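Local structure of sugar kinase (Agrobacterium tumefaciens, 2RBC) at residues A37-T42 against R119-T124; W86-D91 against H141-K146. The protein is a putative sugar kinase of the ribokinase (pfkB) family that probably transfers a phosphate group from ATP to a carbohydrate substrate not yet identified. All blocks are in the same frame, centred on the assembly; numbering follows the deposited sequence.

Contact 1 of 2, residues A37-T42 against R119-T124. With GOL (glycerol), chain M; EDO (1,2-ethanediol), chain H.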
ATOM      1  N   ALA A  37      -9.997  -6.199  14.606  1.00 21.24           N
ATOM      2  CA  ALA A  37      -9.326  -5.676  13.417  1.00 21.61           C
ATOM      3  C   ALA A  37      -9.493  -6.457  12.117  1.00 21.31           C
ATOM      4  O   ALA A  37      -9.416  -7.679  12.098  1.00 22.14           O
ATOM      5  CB  ALA A  37      -7.847  -5.486  13.726  1.00 19.99           C
ATOM      6  N   ALA A  38      -9.672  -5.692  11.039  1.00 21.22           N
ATOM      7  CA  ALA A  38      -9.824  -6.153   9.654  1.00 21.31           C
ATOM      8  C   ALA A  38      -9.129  -5.105   8.793  1.00 21.17           C
ATOM      9  O   ALA A  38      -9.656  -3.978   8.614  1.00 22.25           O
ATOM     10  CB  ALA A  38     -11.291  -6.282   9.276  1.00 19.51           C
ATOM     11  N   VAL A  39      -7.948  -5.447   8.288  1.00 21.58           N
ATOM     12  CA  VAL A  39      -6.985  -4.461   7.715  1.00 21.28           C
ATOM     13  C   VAL A  39      -6.438  -5.059   6.417  1.00 22.16           C
ATOM     14  O   VAL A  39      -6.067  -6.261   6.403  1.00 22.01           O
ATOM     15  CB  VAL A  39      -5.744  -4.210   8.661  1.00 21.02           C
ATOM     16  CG1 VAL A  39      -4.789  -3.141   8.102  1.00 21.66           C
ATOM     17  CG2 VAL A  39      -6.172  -3.828  10.073  1.00 21.12           C
ATOM     18  N   LEU A  40      -6.382  -4.247   5.351  1.00 20.81           N
ATOM     19  CA  LEU A  40      -5.689  -4.668   4.110  1.00 21.31           C
ATOM     20  C   LEU A  40      -4.202  -4.371   4.210  1.00 20.53           C
ATOM     21  O   LEU A  40      -3.775  -3.226   4.094  1.00 20.79           O
ATOM     22  CB  LEU A  40      -6.283  -4.025   2.859  1.00 21.15           C
ATOM     23  CG  LEU A  40      -5.780  -4.577   1.510  1.00 22.04           C
ATOM     24  CD1 LEU A  40      -6.221  -6.027   1.343  1.00 19.59           C
ATOM     25  CD2 LEU A  40      -6.350  -3.727   0.413  1.00 22.38           C
ATOM     26  N   ASP A  41      -3.421  -5.416   4.446  1.00 20.17           N
ATOM     27  CA  ASP A  41      -1.973  -5.308   4.466  1.00 21.09           C
ATOM     28  C   ASP A  41      -1.369  -5.522   3.088  1.00 21.24           C
ATOM     29  O   ASP A  41      -1.721  -6.472   2.405  1.00 22.16           O
ATOM     30  CB  ASP A  41      -1.341  -6.366   5.393  1.00 21.26           C
ATOM     31  CG  ASP A  41      -1.512  -6.059   6.889  1.00 23.12           C
ATOM     32  OD1 ASP A  41      -1.923  -4.945   7.252  1.00 24.43           O
ATOM     33  OD2 ASP A  41      -1.181  -6.970   7.704  1.00 21.49           O
ATOM     34  N   THR A  42      -0.399  -4.671   2.729  1.00 21.19           N
ATOM     35  CA  THR A  42       0.499  -4.932   1.632  1.00 20.45           C
ATOM     36  C   THR A  42       1.896  -5.159   2.188  1.00 21.22           C
ATOM     37  O   THR A  42       2.500  -4.258   2.815  1.00 19.55           O
ATOM     38  CB  THR A  42       0.472  -3.848   0.581  1.00 20.89           C
ATOM     39  OG1 THR A  42      -0.871  -3.679   0.151  1.00 19.92           O
ATOM     40  CG2 THR A  42       1.311  -4.265  -0.618  1.00 19.14           C
ATOM     41  N   ARG A 119     -13.099   5.306   6.491  1.00 23.16           N
ATOM     42  CA  ARG A 119     -12.174   4.725   5.565  1.00 22.87           C
ATOM     43  C   ARG A 119     -11.656   3.446   6.164  1.00 20.88           C
ATOM     44  O   ARG A 119     -11.326   3.396   7.350  1.00 19.48           O
ATOM     45  CB  ARG A 119     -11.024   5.684   5.269  1.00 22.69           C
ATOM     46  CG  ARG A 119     -11.506   6.901   4.471  1.00 25.30           C
ATOM     47  CD  ARG A 119     -10.406   7.949   4.321  1.00 26.11           C
ATOM     48  NE  ARG A 119      -9.297   7.433   3.536  1.00 28.22           N
ATOM     49  CZ  ARG A 119      -8.072   7.964   3.472  1.00 28.80           C
ATOM     50  NH1 ARG A 119      -7.750   9.069   4.151  1.00 27.73           N
ATOM     51  NH2 ARG A 119      -7.159   7.364   2.718  1.00 28.44           N
ATOM     52  N   SER A 120     -11.584   2.414   5.338  1.00 20.50           N
ATOM     53  CA  SER A 120     -11.100   1.113   5.781  1.00 20.31           C
ATOM     54  C   SER A 120      -9.608   1.148   6.115  1.00 20.74           C
ATOM     55  O   SER A 120      -8.835   1.870   5.484  1.00 21.85           O
ATOM     56  CB  SER A 120     -11.309   0.063   4.703  1.00 20.07           C
ATOM     57  OG  SER A 120     -12.665  -0.107   4.407  1.00 20.05           O
ATOM     58  N   ALA A 121      -9.212   0.314   7.081  1.00 20.99           N
ATOM     59  CA  ALA A 121      -7.841   0.235   7.534  1.00 20.58           C
ATOM     60  C   ALA A 121      -6.998  -0.481   6.495  1.00 20.10           C
ATOM     61  O   ALA A 121      -7.418  -1.467   5.886  1.00 20.35           O
ATOM     62  CB  ALA A 121      -7.744  -0.505   8.890  1.00 20.34           C
ATOM     63  N   LEU A 122      -5.787   0.019   6.324  1.00 20.16           N
ATOM     64  CA  LEU A 122      -4.794  -0.630   5.472  1.00 20.18           C
ATOM     65  C   LEU A 122      -3.430  -0.336   6.061  1.00 20.39           C
ATOM     66  O   LEU A 122      -3.265   0.698   6.743  1.00 21.36           O
ATOM     67  CB  LEU A 122      -4.924  -0.117   4.014  1.00 19.94           C
ATOM     68  CG  LEU A 122      -4.643   1.359   3.730  1.00 21.27           C
ATOM     69  CD1 LEU A 122      -3.131   1.653   3.486  1.00 19.10           C
ATOM     70  CD2 LEU A 122      -5.487   1.812   2.538  1.00 20.27           C
ATOM     71  N   SER A 123      -2.459  -1.226   5.829  1.00 20.10           N
ATOM     72  CA  SER A 123      -1.062  -0.955   6.180  1.00 20.46           C
ATOM     73  C   SER A 123      -0.064  -1.368   5.113  1.00 21.67           C
ATOM     74  O   SER A 123      -0.299  -2.315   4.376  1.00 20.73           O
ATOM     75  CB  SER A 123      -0.669  -1.692   7.455  1.00 21.71           C
ATOM     76  OG  SER A 123      -1.611  -1.456   8.492  1.00 22.21           O
ATOM     77  N   THR A 124       1.056  -0.640   5.031  1.00 21.49           N
ATOM     78  CA  THR A 124       2.237  -1.163   4.357  1.00 21.93           C
ATOM     79  C   THR A 124       3.178  -1.775   5.402  1.00 22.72           C
ATOM     80  O   THR A 124       3.469  -1.146   6.431  1.00 21.85           O
ATOM     81  CB  THR A 124       2.953  -0.107   3.528  1.00 22.07           C
ATOM     82  OG1 THR A 124       2.258   0.046   2.284  1.00 18.60           O
ATOM     83  CG2 THR A 124       4.416  -0.486   3.248  1.00 21.19           C
TER
HETATM   84  C1  GOL M 333      -0.702  -4.170  10.403  0.50 18.48           C
HETATM   85  O1  GOL M 333      -1.911  -3.820   9.756  0.50 12.60           O
HETATM   86  C2  GOL M 333      -0.907  -5.493  11.179  0.50 16.86           C
HETATM   87  O2  GOL M 333      -0.636  -6.694  10.438  0.50 13.39           O
HETATM   88  C3  GOL M 333      -0.098  -5.419  12.466  0.50 18.66           C
HETATM   89  O3  GOL M 333       1.268  -5.300  12.258  0.50 19.68           O
HETATM   90  C1  EDO H 328       0.408  -0.469  -0.448  0.50 21.43           C
HETATM   91  O1  EDO H 328       0.686   0.316  -1.620  0.50 22.27           O
HETATM   92  C2  EDO H 328      -0.237   0.373   0.661  0.50 21.06           C
HETATM   93  O2  EDO H 328      -0.039  -0.218   1.959  0.50 20.45           O
HETATM   94  O   HOH W   1     -11.057  -1.738   8.343  1.00 17.14           O

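Contact 2 of 2, residues W86-D91 against H141-K146. With SO4 (sulfate ion), chain F.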
ATOM      1  N   TRP A  86     -16.741 -10.084  13.577  1.00 22.42           N
ATOM      2  CA  TRP A  86     -17.407  -8.789  13.691  1.00 22.31           C
ATOM      3  C   TRP A  86     -16.266  -7.821  13.710  1.00 23.74           C
ATOM      4  O   TRP A  86     -15.314  -7.994  14.431  1.00 23.57           O
ATOM      5  CB  TRP A  86     -18.215  -8.648  14.980  1.00 22.33           C
ATOM      6  CG  TRP A  86     -19.415  -9.530  15.050  1.00 21.67           C
ATOM      7  CD1 TRP A  86     -19.903 -10.363  14.066  1.00 22.79           C
ATOM      8  CD2 TRP A  86     -20.313  -9.651  16.154  1.00 20.89           C
ATOM      9  NE1 TRP A  86     -21.044 -11.009  14.510  1.00 22.49           N
ATOM     10  CE2 TRP A  86     -21.312 -10.592  15.788  1.00 22.81           C
ATOM     11  CE3 TRP A  86     -20.373  -9.061  17.423  1.00 22.00           C
ATOM     12  CZ2 TRP A  86     -22.362 -10.936  16.639  1.00 22.07           C
ATOM     13  CZ3 TRP A  86     -21.427  -9.434  18.280  1.00 21.72           C
ATOM     14  CH2 TRP A  86     -22.391 -10.358  17.880  1.00 22.44           C
ATOM     15  N   GLY A  87     -16.359  -6.820  12.869  1.00 24.69           N
ATOM     16  CA  GLY A  87     -15.259  -5.904  12.621  1.00 24.61           C
ATOM     17  C   GLY A  87     -15.900  -4.874  11.737  1.00 23.24           C
ATOM     18  O   GLY A  87     -17.065  -5.036  11.358  1.00 25.38           O
ATOM     19  N   ALA A  88     -15.174  -3.813  11.427  1.00 22.95           N
ATOM     20  CA  ALA A  88     -15.701  -2.711  10.637  1.00 22.24           C
ATOM     21  C   ALA A  88     -14.801  -2.434   9.450  1.00 21.22           C
ATOM     22  O   ALA A  88     -13.575  -2.485   9.561  1.00 20.56           O
ATOM     23  CB  ALA A  88     -15.865  -1.406  11.502  1.00 21.74           C
ATOM     24  N   VAL A  89     -15.430  -2.134   8.312  1.00 21.23           N
ATOM     25  CA  VAL A  89     -14.735  -1.580   7.148  1.00 20.51           C
ATOM     26  C   VAL A  89     -15.482  -0.321   6.775  1.00 21.20           C
ATOM     27  O   VAL A  89     -16.618  -0.126   7.204  1.00 19.88           O
ATOM     28  CB  VAL A  89     -14.687  -2.559   5.921  1.00 20.11           C
ATOM     29  CG1 VAL A  89     -13.754  -3.735   6.193  1.00 19.02           C
ATOM     30  CG2 VAL A  89     -16.064  -3.020   5.526  1.00 21.06           C
ATOM     31  N   GLY A  90     -14.874   0.519   5.953  1.00 22.06           N
ATOM     32  CA  GLY A  90     -15.602   1.621   5.345  1.00 22.62           C
ATOM     33  C   GLY A  90     -16.354   1.202   4.088  1.00 22.54           C
ATOM     34  O   GLY A  90     -16.151   0.122   3.551  1.00 22.67           O
ATOM     35  N   ASP A  91     -17.235   2.074   3.627  0.50 22.79           N
ATOM     36  CA  ASP A  91     -17.914   1.891   2.342  0.50 23.18           C
ATOM     37  C   ASP A  91     -16.988   2.341   1.215  0.50 23.31           C
ATOM     38  O   ASP A  91     -17.271   3.314   0.515  0.50 23.59           O
ATOM     39  CB  ASP A  91     -19.251   2.663   2.289  0.50 23.26           C
ATOM     40  CG  ASP A  91     -19.111   4.131   2.676  0.50 23.55           C
ATOM     41  OD1 ASP A  91     -18.066   4.508   3.241  0.50 26.30           O
ATOM     42  OD2 ASP A  91     -20.072   4.897   2.451  0.50 22.43           O
ATOM     43  N   HIS A 141     -10.360   6.174  13.090  1.00 27.24           N
ATOM     44  CA  HIS A 141     -11.175   5.900  14.300  1.00 28.66           C
ATOM     45  C   HIS A 141     -12.689   5.850  14.026  1.00 28.05           C
ATOM     46  O   HIS A 141     -13.435   5.233  14.756  1.00 29.05           O
ATOM     47  CB  HIS A 141     -10.904   6.953  15.368  1.00 29.77           C
ATOM     48  CG  HIS A 141     -11.442   8.308  15.003  1.00 34.80           C
ATOM     49  ND1 HIS A 141     -10.669   9.281  14.397  1.00 39.72           N
ATOM     50  CD2 HIS A 141     -12.690   8.833  15.108  1.00 39.32           C
ATOM     51  CE1 HIS A 141     -11.411  10.353  14.168  1.00 40.13           C
ATOM     52  NE2 HIS A 141     -12.644  10.102  14.580  1.00 40.49           N
ATOM     53  N   ARG A 142     -13.142   6.517  12.980  1.00 28.33           N
ATOM     54  CA  ARG A 142     -14.566   6.518  12.638  1.00 28.86           C
ATOM     55  C   ARG A 142     -15.099   5.130  12.332  1.00 28.59           C
ATOM     56  O   ARG A 142     -16.306   4.910  12.353  1.00 28.14           O
ATOM     57  CB  ARG A 142     -14.834   7.395  11.444  1.00 28.45           C
ATOM     58  CG  ARG A 142     -14.578   8.884  11.692  1.00 30.11           C
ATOM     59  CD  ARG A 142     -14.800   9.708  10.427  1.00 32.03           C
ATOM     60  NE  ARG A 142     -13.920   9.298   9.344  1.00 36.38           N
ATOM     61  CZ  ARG A 142     -13.730   9.981   8.217  1.00 37.42           C
ATOM     62  NH1 ARG A 142     -14.365  11.142   8.002  1.00 38.58           N
ATOM     63  NH2 ARG A 142     -12.894   9.500   7.292  1.00 35.92           N
ATOM     64  N   LEU A 143     -14.208   4.189  12.039  1.00 28.58           N
ATOM     65  CA  LEU A 143     -14.607   2.805  11.860  1.00 28.64           C
ATOM     66  C   LEU A 143     -15.437   2.274  13.056  1.00 29.45           C
ATOM     67  O   LEU A 143     -16.387   1.515  12.877  1.00 28.47           O
ATOM     68  CB  LEU A 143     -13.363   1.936  11.630  1.00 28.28           C
ATOM     69  CG  LEU A 143     -12.748   2.001  10.225  1.00 26.25           C
ATOM     70  CD1 LEU A 143     -11.409   1.290  10.225  1.00 24.30           C
ATOM     71  CD2 LEU A 143     -13.707   1.402   9.218  1.00 23.01           C
ATOM     72  N   HIS A 144     -15.058   2.697  14.255  1.00 31.48           N
ATOM     73  CA  HIS A 144     -15.507   2.090  15.509  1.00 32.00           C
ATOM     74  C   HIS A 144     -16.215   3.076  16.410  1.00 34.65           C
ATOM     75  O   HIS A 144     -16.241   2.897  17.627  1.00 36.12           O
ATOM     76  CB  HIS A 144     -14.292   1.497  16.245  1.00 32.39           C
ATOM     77  CG  HIS A 144     -13.598   0.430  15.467  1.00 30.58           C
ATOM     78  ND1 HIS A 144     -12.241   0.437  15.241  1.00 31.37           N
ATOM     79  CD2 HIS A 144     -14.087  -0.627  14.792  1.00 28.91           C
ATOM     80  CE1 HIS A 144     -11.919  -0.595  14.491  1.00 31.00           C
ATOM     81  NE2 HIS A 144     -13.022  -1.262  14.204  1.00 30.00           N
ATOM     82  N   GLU A 145     -16.825   4.095  15.835  1.00 36.46           N
ATOM     83  CA  GLU A 145     -17.469   5.141  16.632  1.00 38.93           C
ATOM     84  C   GLU A 145     -18.981   4.911  16.839  1.00 39.64           C
ATOM     85  O   GLU A 145     -19.643   5.663  17.571  1.00 40.20           O
ATOM     86  CB  GLU A 145     -17.239   6.508  15.981  1.00 38.73           C
ATOM     87  CG  GLU A 145     -18.060   6.754  14.718  1.00 39.49           C
ATOM     88  CD  GLU A 145     -17.801   8.135  14.087  1.00 41.78           C
ATOM     89  OE1 GLU A 145     -16.973   8.936  14.631  1.00 44.90           O
ATOM     90  OE2 GLU A 145     -18.438   8.413  13.032  1.00 44.57           O
ATOM     91  N   LYS A 146     -19.532   3.906  16.168  1.00 40.09           N
ATOM     92  CA  LYS A 146     -20.944   3.630  16.240  1.00 40.34           C
ATOM     93  C   LYS A 146     -21.165   2.317  16.968  1.00 39.92           C
ATOM     94  O   LYS A 146     -20.338   1.397  16.954  1.00 39.28           O
ATOM     95  CB  LYS A 146     -21.526   3.584  14.842  1.00 40.87           C
ATOM     96  CG  LYS A 146     -23.000   3.809  14.753  1.00 41.80           C
ATOM     97  CD  LYS A 146     -23.354   4.420  13.377  1.00 43.27           C
ATOM     98  CE  LYS A 146     -24.798   4.076  12.910  1.00 45.15           C
ATOM     99  NZ  LYS A 146     -25.837   4.168  14.010  1.00 47.07           N
TER
HETATM  100  S   SO4 F 326     -12.049  11.867   4.523  1.00139.42           S
HETATM  101  O1  SO4 F 326     -10.886  11.439   5.305  1.00139.20           O
HETATM  102  O2  SO4 F 326     -12.885  12.781   5.301  1.00139.13           O
HETATM  103  O3  SO4 F 326     -11.593  12.551   3.317  1.00139.78           O
HETATM  104  O4  SO4 F 326     -12.838  10.701   4.135  1.00139.37           O
HETATM  105  O   HOH W   2     -12.518  -3.614  12.675  1.00 18.85           O

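Contact 1 of 2, residues A37-T42 against R119-T124
L40 and A121 open the backbone ladder of two parallel strands: L40 N reaches A121 O at 3.0 Å, S123 N returns to L40 O, and T42 N meets S123 O at 2.9 Å, nearly end-on to the carbonyl (C=O...N 170°). CA-H...O contacts run beside these bonds, among them L122 CA to L40 O at 3.1 Å. Where the pairing gives out, a water takes over, donating to A38 O and accepting from A121 N. Strands 39-45 and 121-127 form the middle of the small four-stranded sheet, between 60-66 and 133-138, which corresponds to the lid of ribokinase-family enzymes. Apolar contact on the face of V39, D41 and S123 is made by V39 CG2, against A121 CB at 3.9 Å. V39 CG1, anti to the backbone N (chi1 -177°), lies beside S123 OG. Polar groups on that face hold a glycerol, probably from the crystallisation liquor. Both carboxylate oxygens of D41 accept from it, OD1 from O1 at 2.7 Å and OD2 from O2 at 2.8 Å, and S123 OG also lies 2.7 Å from glycerol O1. On the other face T42 OG1 bonds to Q63, and T124 OG1 to T124 OG1 of the second subunit.

Contact 2 of 2, residues W86-D91 against H141-K146
Leaning back beside their own backbone N atoms, the side chains of L143 (chi1 -77°) and H144 (chi1 -61°) both come against A88. L143 then extends (chi2 170°) to lay CD2 on the backbone of V89 and G90, 3.5 Å from V89 C and 3.6 Å from G90 N. The methyl of A88 points into the turn: its CB lies 3.3 Å from L143 O and meets the imidazole of H144 obliquely at CD2. L143 CB sits over the centre of one face of that ring, and at the ring's edge, in plane, sits a water 2.9 Å from H144 NE2. The same water accepts from A88 N, so it bridges strand and turn. H144 ND1 bonds to the hydroxyl of Y139, which ties down the other nitrogen of the ring. R142, which does not touch 86-91, turns its guanidinium edge to a sulfate in weak bonds and forms a salt bridge with D140. The 141-143 segment is a short 3-10 turn in the loop between strand 133-138 and helix 152-155. It lies against the end of strand 82-90 of the large mixed sheet, and V89, on that strand, points its side chain away to pack on helix 93-104 and strand 113-115.

In the fold
Contact 1 lies within the small sheet and contact 2 at the end of strand 82-90 of the large one, 12 Å apart between centres; they meet at S120 and L143. Their segments interleave along the chain, and S120 links them: its OG is 2.8 Å from G90 N, probably a hydrogen bond, and it also bonds to D92. L143 of contact 2 packs beside the same corner, its CG 3.5 Å from R119 O. In ribokinase relatives the sugar binds between the lid and the large domain; the glycerol on D41 and S123 of contact 1 is consistent with such a polyol-binding pocket here, although the substrate is unknown. The sulfate on R142 probably comes from the crystallisation liquor.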